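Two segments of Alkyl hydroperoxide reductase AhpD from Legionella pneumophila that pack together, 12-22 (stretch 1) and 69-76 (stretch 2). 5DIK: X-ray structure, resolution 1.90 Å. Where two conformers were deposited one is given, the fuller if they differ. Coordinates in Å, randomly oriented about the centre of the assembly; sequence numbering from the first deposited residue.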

ATOM      1  N   LYS A  12      -9.211 -18.329 -15.517  1.00 30.25           N
ATOM      2  CA  LYS A  12      -9.255 -17.487 -14.316  1.00 30.19           C
ATOM      3  C   LYS A  12      -9.375 -15.994 -14.624  1.00 26.61           C
ATOM      4  O   LYS A  12     -10.265 -15.317 -14.114  1.00 23.35           O
ATOM      5  CB  LYS A  12      -7.996 -17.712 -13.503  1.00 31.63           C
ATOM      6  CG  LYS A  12      -7.929 -16.896 -12.231  1.00 34.82           C
ATOM      7  CD  LYS A  12      -6.607 -17.158 -11.525  1.00 38.03           C
ATOM      8  CE  LYS A  12      -6.490 -16.315 -10.276  1.00 38.82           C
ATOM      9  NZ  LYS A  12      -5.198 -16.628  -9.608  1.00 42.68           N
ATOM     10  N   PHE A  13      -8.487 -15.487 -15.476  1.00 25.30           N
ATOM     11  CA  PHE A  13      -8.446 -14.042 -15.757  1.00 25.97           C
ATOM     12  C   PHE A  13      -9.480 -13.586 -16.772  1.00 28.97           C
ATOM     13  O   PHE A  13      -9.897 -12.419 -16.759  1.00 25.69           O
ATOM     14  CB  PHE A  13      -7.036 -13.614 -16.158  1.00 25.54           C
ATOM     15  CG  PHE A  13      -6.075 -13.690 -15.020  1.00 26.08           C
ATOM     16  CD1 PHE A  13      -5.997 -12.645 -14.092  1.00 27.18           C
ATOM     17  CD2 PHE A  13      -5.283 -14.804 -14.830  1.00 25.78           C
ATOM     18  CE1 PHE A  13      -5.135 -12.721 -13.010  1.00 25.87           C
ATOM     19  CE2 PHE A  13      -4.421 -14.887 -13.748  1.00 26.57           C
ATOM     20  CZ  PHE A  13      -4.341 -13.834 -12.840  1.00 27.75           C
ATOM     21  N   SER A  14      -9.914 -14.485 -17.656  1.00 26.27           N
ATOM     22  CA  SER A  14     -11.042 -14.157 -18.510  1.00 27.22           C
ATOM     23  C   SER A  14     -12.274 -13.905 -17.645  1.00 25.91           C
ATOM     24  O   SER A  14     -12.995 -12.946 -17.861  1.00 29.01           O
ATOM     25  CB  SER A  14     -11.328 -15.293 -19.528  1.00 29.31           C
ATOM     26  OG  SER A  14     -12.498 -14.988 -20.264  1.00 32.27           O
ATOM     27  N   HIS A  15     -12.490 -14.761 -16.663  1.00 27.29           N
ATOM     28  CA  HIS A  15     -13.613 -14.639 -15.749  1.00 32.30           C
ATOM     29  C   HIS A  15     -13.496 -13.355 -14.894  1.00 30.26           C
ATOM     30  O   HIS A  15     -14.469 -12.616 -14.719  1.00 25.76           O
ATOM     31  CB  HIS A  15     -13.710 -15.940 -14.928  1.00 38.47           C
ATOM     32  CG  HIS A  15     -14.833 -15.984 -13.940  1.00 47.70           C
ATOM     33  ND1 HIS A  15     -14.651 -15.742 -12.591  1.00 53.63           N
ATOM     34  CD2 HIS A  15     -16.146 -16.285 -14.091  1.00 56.28           C
ATOM     35  CE1 HIS A  15     -15.806 -15.867 -11.961  1.00 57.30           C
ATOM     36  NE2 HIS A  15     -16.732 -16.191 -12.849  1.00 57.94           N
ATOM     37  N   ILE A  16     -12.296 -13.072 -14.401  1.00 26.57           N
ATOM     38  CA  ILE A  16     -12.101 -11.882 -13.549  1.00 25.51           C
ATOM     39  C   ILE A  16     -12.407 -10.623 -14.358  1.00 22.48           C
ATOM     40  O   ILE A  16     -13.174  -9.776 -13.912  1.00 23.53           O
ATOM     41  CB  ILE A  16     -10.671 -11.842 -12.951  1.00 26.76           C
ATOM     42  CG1 ILE A  16     -10.518 -12.916 -11.887  1.00 25.95           C
ATOM     43  CG2 ILE A  16     -10.366 -10.467 -12.359  1.00 27.98           C
ATOM     44  CD1 ILE A  16      -9.099 -13.156 -11.435  1.00 26.14           C
ATOM     45  N   THR A  17     -11.854 -10.516 -15.563  1.00 22.03           N
ATOM     46  CA  THR A  17     -12.022  -9.316 -16.390  1.00 22.71           C
ATOM     47  C   THR A  17     -13.445  -9.166 -16.891  1.00 24.60           C
ATOM     48  O   THR A  17     -14.001  -8.068 -16.907  1.00 21.22           O
ATOM     49  CB  THR A  17     -11.043  -9.285 -17.581  1.00 24.19           C
ATOM     50  OG1 THR A  17     -11.129 -10.507 -18.339  1.00 26.40           O
ATOM     51  CG2 THR A  17      -9.615  -9.111 -17.070  1.00 24.37           C
ATOM     52  N   LYS A  18     -14.072 -10.272 -17.287  1.00 25.97           N
ATOM     53  CA  LYS A  18     -15.481 -10.199 -17.715  1.00 27.04           C
ATOM     54  C   LYS A  18     -16.410  -9.745 -16.586  1.00 24.81           C
ATOM     55  O   LYS A  18     -17.301  -8.953 -16.820  1.00 25.19           O
ATOM     56  CB  LYS A  18     -15.951 -11.548 -18.316  1.00 29.76           C
ATOM     57  CG  LYS A  18     -15.373 -11.769 -19.709  1.00 35.68           C
ATOM     58  CD  LYS A  18     -15.676 -13.159 -20.264  1.00 41.03           C
ATOM     59  CE  LYS A  18     -17.072 -13.210 -20.854  1.00 48.20           C
ATOM     60  NZ  LYS A  18     -17.372 -14.547 -21.460  1.00 54.28           N
ATOM     61  N   ASP A  19     -16.211 -10.275 -15.384  1.00 25.13           N
ATOM     62  CA  ASP A  19     -17.015  -9.881 -14.227  1.00 26.47           C
ATOM     63  C   ASP A  19     -16.824  -8.402 -13.884  1.00 24.83           C
ATOM     64  O   ASP A  19     -17.782  -7.724 -13.530  1.00 23.51           O
ATOM     65  CB  ASP A  19     -16.730 -10.773 -13.025  1.00 29.68           C
ATOM     66  CG  ASP A  19     -17.361 -12.164 -13.170  1.00 37.63           C
ATOM     67  OD1 ASP A  19     -18.100 -12.381 -14.167  1.00 41.17           O
ATOM     68  OD2 ASP A  19     -17.093 -13.039 -12.319  1.00 46.68           O
ATOM     69  N   ILE A  20     -15.608  -7.889 -14.020  1.00 24.15           N
ATOM     70  CA  ILE A  20     -15.389  -6.458 -13.794  1.00 23.10           C
ATOM     71  C   ILE A  20     -16.063  -5.640 -14.904  1.00 22.99           C
ATOM     72  O   ILE A  20     -16.728  -4.636 -14.638  1.00 22.44           O
ATOM     73  CB  ILE A  20     -13.889  -6.138 -13.676  1.00 22.82           C
ATOM     74  CG1 ILE A  20     -13.346  -6.711 -12.361  1.00 23.93           C
ATOM     75  CG2 ILE A  20     -13.662  -4.638 -13.796  1.00 22.29           C
ATOM     76  CD1 ILE A  20     -11.829  -6.865 -12.302  1.00 23.70           C
ATOM     77  N   THR A  21     -15.911  -6.076 -16.147  1.00 23.34           N
ATOM     78  CA  THR A  21     -16.503  -5.364 -17.284  1.00 23.99           C
ATOM     79  C   THR A  21     -18.025  -5.251 -17.145  1.00 23.13           C
ATOM     80  O   THR A  21     -18.581  -4.218 -17.462  1.00 23.44           O
ATOM     81  CB  THR A  21     -16.111  -6.031 -18.623  1.00 25.38           C
ATOM     82  OG1 THR A  21     -14.698  -5.900 -18.792  1.00 26.49           O
ATOM     83  CG2 THR A  21     -16.829  -5.379 -19.838  1.00 27.07           C
ATOM     84  N   THR A  22     -18.667  -6.299 -16.640  1.00 22.81           N
ATOM     85  CA  THR A  22     -20.113  -6.269 -16.399  1.00 25.07           C
ATOM     86  C   THR A  22     -20.492  -5.108 -15.459  1.00 24.47           C
ATOM     87  O   THR A  22     -21.495  -4.411 -15.686  1.00 23.92           O
ATOM     88  CB  THR A  22     -20.579  -7.608 -15.805  1.00 27.40           C
ATOM     89  OG1 THR A  22     -20.340  -8.642 -16.769  1.00 28.97           O
ATOM     90  CG2 THR A  22     -22.076  -7.584 -15.410  1.00 29.54           C
ATOM     91  N   CYS A  69      -3.078  -6.183  -7.876  1.00 16.26           N
ATOM     92  CA  CYS A  69      -4.418  -6.002  -8.352  0.80 17.40           C
ATOM     93  C   CYS A  69      -4.730  -7.024  -9.482  1.00 17.54           C
ATOM     94  O   CYS A  69      -4.345  -6.823 -10.610  1.00 16.04           O
ATOM     95  CB  CYS A  69      -4.594  -4.586  -8.865  0.80 17.39           C
ATOM     96  SG  CYS A  69      -6.331  -4.292  -9.259  0.80 20.33           S
ATOM     97  N   PRO A  70      -5.402  -8.136  -9.139  1.00 18.38           N
ATOM     98  CA  PRO A  70      -5.662  -9.206 -10.159  1.00 18.95           C
ATOM     99  C   PRO A  70      -6.444  -8.703 -11.358  1.00 18.64           C
ATOM    100  O   PRO A  70      -6.124  -9.061 -12.489  1.00 20.31           O
ATOM    101  CB  PRO A  70      -6.479 -10.249  -9.382  1.00 19.32           C
ATOM    102  CG  PRO A  70      -6.048 -10.088  -7.970  1.00 21.41           C
ATOM    103  CD  PRO A  70      -5.865  -8.570  -7.803  1.00 18.79           C
ATOM    104  N   GLY A  71      -7.390  -7.805 -11.126  1.00 17.76           N
ATOM    105  CA  GLY A  71      -8.115  -7.170 -12.205  1.00 18.63           C
ATOM    106  C   GLY A  71      -7.256  -6.421 -13.177  1.00 18.41           C
ATOM    107  O   GLY A  71      -7.361  -6.628 -14.401  1.00 18.63           O
ATOM    108  N   CYS A  72      -6.406  -5.534 -12.643  1.00 17.83           N
ATOM    109  CA  CYS A  72      -5.457  -4.783 -13.439  0.50 17.65           C
ATOM    110  C   CYS A  72      -4.513  -5.722 -14.169  1.00 16.93           C
ATOM    111  O   CYS A  72      -4.208  -5.525 -15.338  1.00 17.07           O
ATOM    112  CB  CYS A  72      -4.606  -3.914 -12.518  0.50 18.32           C
ATOM    113  SG  CYS A  72      -5.544  -2.889 -11.359  0.50 19.00           S
ATOM    114  N   ILE A  73      -4.078  -6.765 -13.470  1.00 16.19           N
ATOM    115  CA  ILE A  73      -3.145  -7.737 -14.090  1.00 16.79           C
ATOM    116  C   ILE A  73      -3.819  -8.394 -15.320  1.00 17.36           C
ATOM    117  O   ILE A  73      -3.211  -8.502 -16.399  1.00 17.74           O
ATOM    118  CB  ILE A  73      -2.653  -8.782 -13.067  1.00 17.46           C
ATOM    119  CG1 ILE A  73      -1.651  -8.117 -12.121  1.00 17.27           C
ATOM    120  CG2 ILE A  73      -1.948  -9.961 -13.759  1.00 18.48           C
ATOM    121  CD1 ILE A  73      -1.331  -8.955 -10.896  1.00 18.07           C
ATOM    122  N   GLY A  74      -5.074  -8.775 -15.154  1.00 18.00           N
ATOM    123  CA  GLY A  74      -5.847  -9.376 -16.227  1.00 18.79           C
ATOM    124  C   GLY A  74      -6.011  -8.466 -17.428  1.00 19.58           C
ATOM    125  O   GLY A  74      -5.696  -8.848 -18.554  1.00 18.95           O
ATOM    126  N   PHE A  75      -6.488  -7.247 -17.193  1.00 17.68           N
ATOM    127  CA  PHE A  75      -6.681  -6.311 -18.280  1.00 18.37           C
ATOM    128  C   PHE A  75      -5.407  -5.926 -18.991  1.00 19.71           C
ATOM    129  O   PHE A  75      -5.388  -5.891 -20.228  1.00 17.53           O
ATOM    130  CB  PHE A  75      -7.429  -5.038 -17.842  1.00 18.61           C
ATOM    131  CG  PHE A  75      -8.909  -5.244 -17.632  1.00 20.05           C
ATOM    132  CD1 PHE A  75      -9.766  -5.482 -18.717  1.00 21.51           C
ATOM    133  CD2 PHE A  75      -9.470  -5.157 -16.364  1.00 19.83           C
ATOM    134  CE1 PHE A  75     -11.140  -5.683 -18.528  1.00 20.40           C
ATOM    135  CE2 PHE A  75     -10.838  -5.361 -16.167  1.00 20.94           C
ATOM    136  CZ  PHE A  75     -11.683  -5.603 -17.256  1.00 21.24           C
ATOM    137  N   HIS A  76      -4.347  -5.600 -18.235  1.00 18.26           N
ATOM    138  CA  HIS A  76      -3.104  -5.202 -18.869  1.00 19.50           C
ATOM    139  C   HIS A  76      -2.394  -6.358 -19.593  1.00 19.40           C
ATOM    140  O   HIS A  76      -1.747  -6.117 -20.610  1.00 18.37           O
ATOM    141  CB  HIS A  76      -2.195  -4.468 -17.876  1.00 19.65           C
ATOM    142  CG  HIS A  76      -2.799  -3.181 -17.416  1.00 20.11           C
ATOM    143  ND1 HIS A  76      -3.160  -2.181 -18.298  1.00 22.07           N
ATOM    144  CD2 HIS A  76      -3.205  -2.770 -16.200  1.00 22.30           C
ATOM    145  CE1 HIS A  76      -3.729  -1.189 -17.638  1.00 21.90           C
ATOM    146  NE2 HIS A  76      -3.753  -1.511 -16.358  1.00 23.88           N
TER

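Helices that cross steeply can pack closely where one of them lacks side chains at the crossing, and this pair from AhpD illustrates the principle. Residues 12-22 and the helix 70-76 cross at 104° between their N-to-C directions, with an axial closest approach of 8.9 Å. The backbones come nearest at two glycines: the CA atoms of Phe-13 and Gly-74 lie 5.4 Å apart, and those of Thr-17 and Gly-71 lie 6.1 Å apart. No hydrogen bond joins the stretches. Within each helix the backbone is held by i to i+4 hydrogen bonds, and the 390 Å² buried between them rests on fit and apolar contact.

Phe-75 covers the most surface. Its CA-to-CB bond points sideways, but the ring end comes nearer to the first helix and lies against Thr-17, Ile-20 and Thr-21. The methyl of Thr-17 sits almost exactly on the ring normal, with CG2 3.8 Å from the Phe-75 centroid and only 2° off the perpendicular, a CH-pi contact in which weakly polarised C-H groups meet the electron-rich face. The ring edge is met differently. Ile-20 CG2 approaches Phe-75 CE2 at 3.8 Å, an apolar contact, while Thr-21 OG1 lies 3.4 Å from Phe-75 CZ, near the ring plane. That hydroxyl is already engaged in its own helix, donating from Thr-21 OG1 to Thr-17 O at 3.0 Å, so a polar group can border the aromatic edge without going unsatisfied.

Thr-17 shows how a threonine can serve a largely apolar contact. Its chi1 is p, and its hydroxyl stays with its own helix, where OG1 is 2.8 Å from Phe-13 O and 3.1 Å from Ser-14 O, both within hydrogen-bonding reach. The methyl is left to face the other stretch, and besides covering the Phe-75 ring, Thr-17 CG2 reaches Gly-74 C at 3.7 Å. An ideal CB on Gly-74 would lie 2.8 Å from Thr-17 CG2, a clash, so the bare backbone makes this approach possible.

Phe-13 lies one helical turn before Thr-17, and its CA-to-CB bond points toward the second stretch. Phe-13 CD1 is 3.9 Å from Gly-74 CA, and the ring edge meets a carbonyl, with Phe-13 CE1 3.8 Å from Pro-70 O. The same principle recurs at Gly-71, whose CA is 3.7 Å from Ile-20 CD1 and 4.0 Å from Ile-16 CG2; an ideal CB there would clash with Ile-20 CD1 at 2.8 Å.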